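Local atomic coordinates of major capsid protein (Faustovirus, PDB entry 5J7O), a protein that forms the major building block of the Faustovirus capsid, a double jelly-roll protein that assembles as a trimer. Residues A171-R176 / T376-S381. Sequence-based numbering, arbitrary orientation.
Sequences ATNFVR and TLASGS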
loop_
_atom_site.group_PDB
_atom_site.type_symbol
_atom_site.label_atom_id
_atom_site.label_comp_id
_atom_site.label_asym_id
_atom_site.label_seq_id
_atom_site.Cartn_x
_atom_site.Cartn_y
_atom_site.Cartn_z
ATOM N N ALA B 171 -37.368 -11.520 -8.801
ATOM C CA ALA B 171 -36.106 -11.187 -8.155
ATOM C C ALA B 171 -34.980 -11.837 -8.944
ATOM O O ALA B 171 -35.109 -12.981 -9.383
ATOM C CB ALA B 171 -36.075 -11.660 -6.695
ATOM N N THR B 172 -33.883 -11.105 -9.116
ATOM C CA THR B 172 -32.744 -11.584 -9.883
ATOM C C THR B 172 -31.475 -11.455 -9.053
ATOM O O THR B 172 -31.252 -10.434 -8.395
ATOM C CB THR B 172 -32.587 -10.804 -11.199
ATOM O OG1 THR B 172 -33.800 -10.891 -11.956
ATOM C CG2 THR B 172 -31.441 -11.370 -12.026
ATOM N N ASN B 173 -30.652 -12.498 -9.084
ATOM C CA ASN B 173 -29.366 -12.467 -8.411
ATOM C C ASN B 173 -28.355 -11.662 -9.223
ATOM O O ASN B 173 -28.513 -11.445 -10.427
ATOM C CB ASN B 173 -28.839 -13.883 -8.191
ATOM C CG ASN B 173 -29.627 -14.646 -7.142
ATOM O OD1 ASN B 173 -30.096 -14.071 -6.161
ATOM N ND2 ASN B 173 -29.768 -15.952 -7.341
ATOM N N PHE B 174 -27.307 -11.214 -8.541
ATOM C CA PHE B 174 -26.177 -10.588 -9.205
ATOM C C PHE B 174 -25.130 -11.643 -9.552
ATOM O O PHE B 174 -25.198 -12.794 -9.114
ATOM C CB PHE B 174 -25.566 -9.491 -8.327
ATOM C CG PHE B 174 -26.378 -8.223 -8.277
ATOM C CD1 PHE B 174 -27.592 -8.125 -8.940
ATOM C CD2 PHE B 174 -25.916 -7.121 -7.576
ATOM C CE1 PHE B 174 -28.333 -6.958 -8.894
ATOM C CE2 PHE B 174 -26.651 -5.951 -7.528
ATOM C CZ PHE B 174 -27.861 -5.869 -8.189
ATOM N N VAL B 175 -24.152 -11.242 -10.358
ATOM C CA VAL B 175 -23.074 -12.133 -10.761
ATOM C C VAL B 175 -21.743 -11.516 -10.364
ATOM O O VAL B 175 -21.589 -10.291 -10.292
ATOM C CB VAL B 175 -23.103 -12.444 -12.273
ATOM C CG1 VAL B 175 -24.274 -13.358 -12.602
ATOM C CG2 VAL B 175 -23.185 -11.163 -13.081
ATOM N N ARG B 176 -20.778 -12.387 -10.091
ATOM C CA ARG B 176 -19.435 -11.979 -9.723
ATOM C C ARG B 176 -18.460 -12.993 -10.293
ATOM O O ARG B 176 -18.817 -14.151 -10.528
ATOM C CB ARG B 176 -19.263 -11.896 -8.204
ATOM C CG ARG B 176 -18.496 -13.065 -7.614
ATOM C CD ARG B 176 -18.739 -13.187 -6.124
ATOM N NE ARG B 176 -18.298 -12.010 -5.377
ATOM C CZ ARG B 176 -18.735 -11.689 -4.161
ATOM N NH1 ARG B 176 -19.641 -12.446 -3.553
ATOM N NH2 ARG B 176 -18.273 -10.608 -3.551
ATOM N N THR B 376 -29.791 -11.526 0.320
ATOM C CA THR B 376 -30.488 -12.791 0.133
ATOM C C THR B 376 -30.469 -13.199 -1.332
ATOM O O THR B 376 -30.682 -12.371 -2.224
ATOM C CB THR B 376 -31.939 -12.692 0.631
ATOM O OG1 THR B 376 -31.945 -12.288 2.005
ATOM C CG2 THR B 376 -32.647 -14.030 0.501
ATOM N N LEU B 377 -30.216 -14.484 -1.571
ATOM C CA LEU B 377 -30.268 -15.040 -2.915
ATOM C C LEU B 377 -31.710 -15.254 -3.352
ATOM O O LEU B 377 -32.555 -15.691 -2.566
ATOM C CB LEU B 377 -29.518 -16.371 -2.974
ATOM C CG LEU B 377 -28.002 -16.369 -2.786
ATOM C CD1 LEU B 377 -27.501 -17.786 -2.577
ATOM C CD2 LEU B 377 -27.324 -15.739 -3.986
ATOM N N ALA B 378 -31.985 -14.949 -4.615
ATOM C CA ALA B 378 -33.276 -15.269 -5.200
ATOM C C ALA B 378 -33.315 -16.737 -5.610
ATOM O O ALA B 378 -32.309 -17.313 -6.035
ATOM C CB ALA B 378 -33.559 -14.380 -6.410
ATOM N N SER B 379 -34.491 -17.342 -5.475
ATOM C CA SER B 379 -34.653 -18.737 -5.858
ATOM C C SER B 379 -34.703 -18.868 -7.374
ATOM O O SER B 379 -35.373 -18.090 -8.059
ATOM C CB SER B 379 -35.925 -19.316 -5.239
ATOM O OG SER B 379 -35.884 -19.248 -3.824
ATOM N N GLY B 380 -33.983 -19.855 -7.899
ATOM C CA GLY B 380 -34.024 -20.129 -9.324
ATOM C C GLY B 380 -33.374 -19.082 -10.199
ATOM O O GLY B 380 -33.743 -18.949 -11.370
ATOM N N SER B 381 -32.417 -18.327 -9.664
ATOM C CA SER B 381 -31.652 -17.349 -10.431
ATOM C C SER B 381 -30.199 -17.807 -10.443
ATOM O O SER B 381 -29.529 -17.783 -9.404
ATOM C CB SER B 381 -31.792 -15.948 -9.836
ATOM O OG SER B 381 -31.141 -14.982 -10.643
HETATM O O HOH W 1 -30.464 -11.530 -5.074
#
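Asn173 lays its side-chain amide against the backbone of the turn Ala378-Ser381 and bonds through both ends. Ala378 N donates to Asn173 OD1 at 2.6 Å, nearly straight (168°), in the carbonyl plane and on a lone pair. Asn173 ND2 donates to Ser381 O at 2.8 Å and to Ala378 O at 3.2 Å. The two N-H groups are used separately: Ala378 O, which sits 23° out of the amide plane, lies on the side of ND2 toward OD1, and Ser381 O, close to that plane, lies on the side away from it. A water 2.8 Å from Asn173 OD1 donates to it and to Thr376 O, so OD1 has two donors. Asn173 N donates to Ser381 OG at 3.0 Å; this OG, anti to its own backbone N, also bonds to Ser115 O. Next to this polar group, the CB atoms of Ala171 and Ala378 touch at 3.7 Å. Leu377 and Asn173 both pack on Thr335 of strand 333-336. Gly380 takes the third position of the type II turn, where phi is positive (70°). The contact ties the loop after strand 364-375 to strand 170-177. From the break in that strand, the buried side chain of Asn173 holds the loop's type II beta turn by its main chain in this double jelly-roll capsid protein.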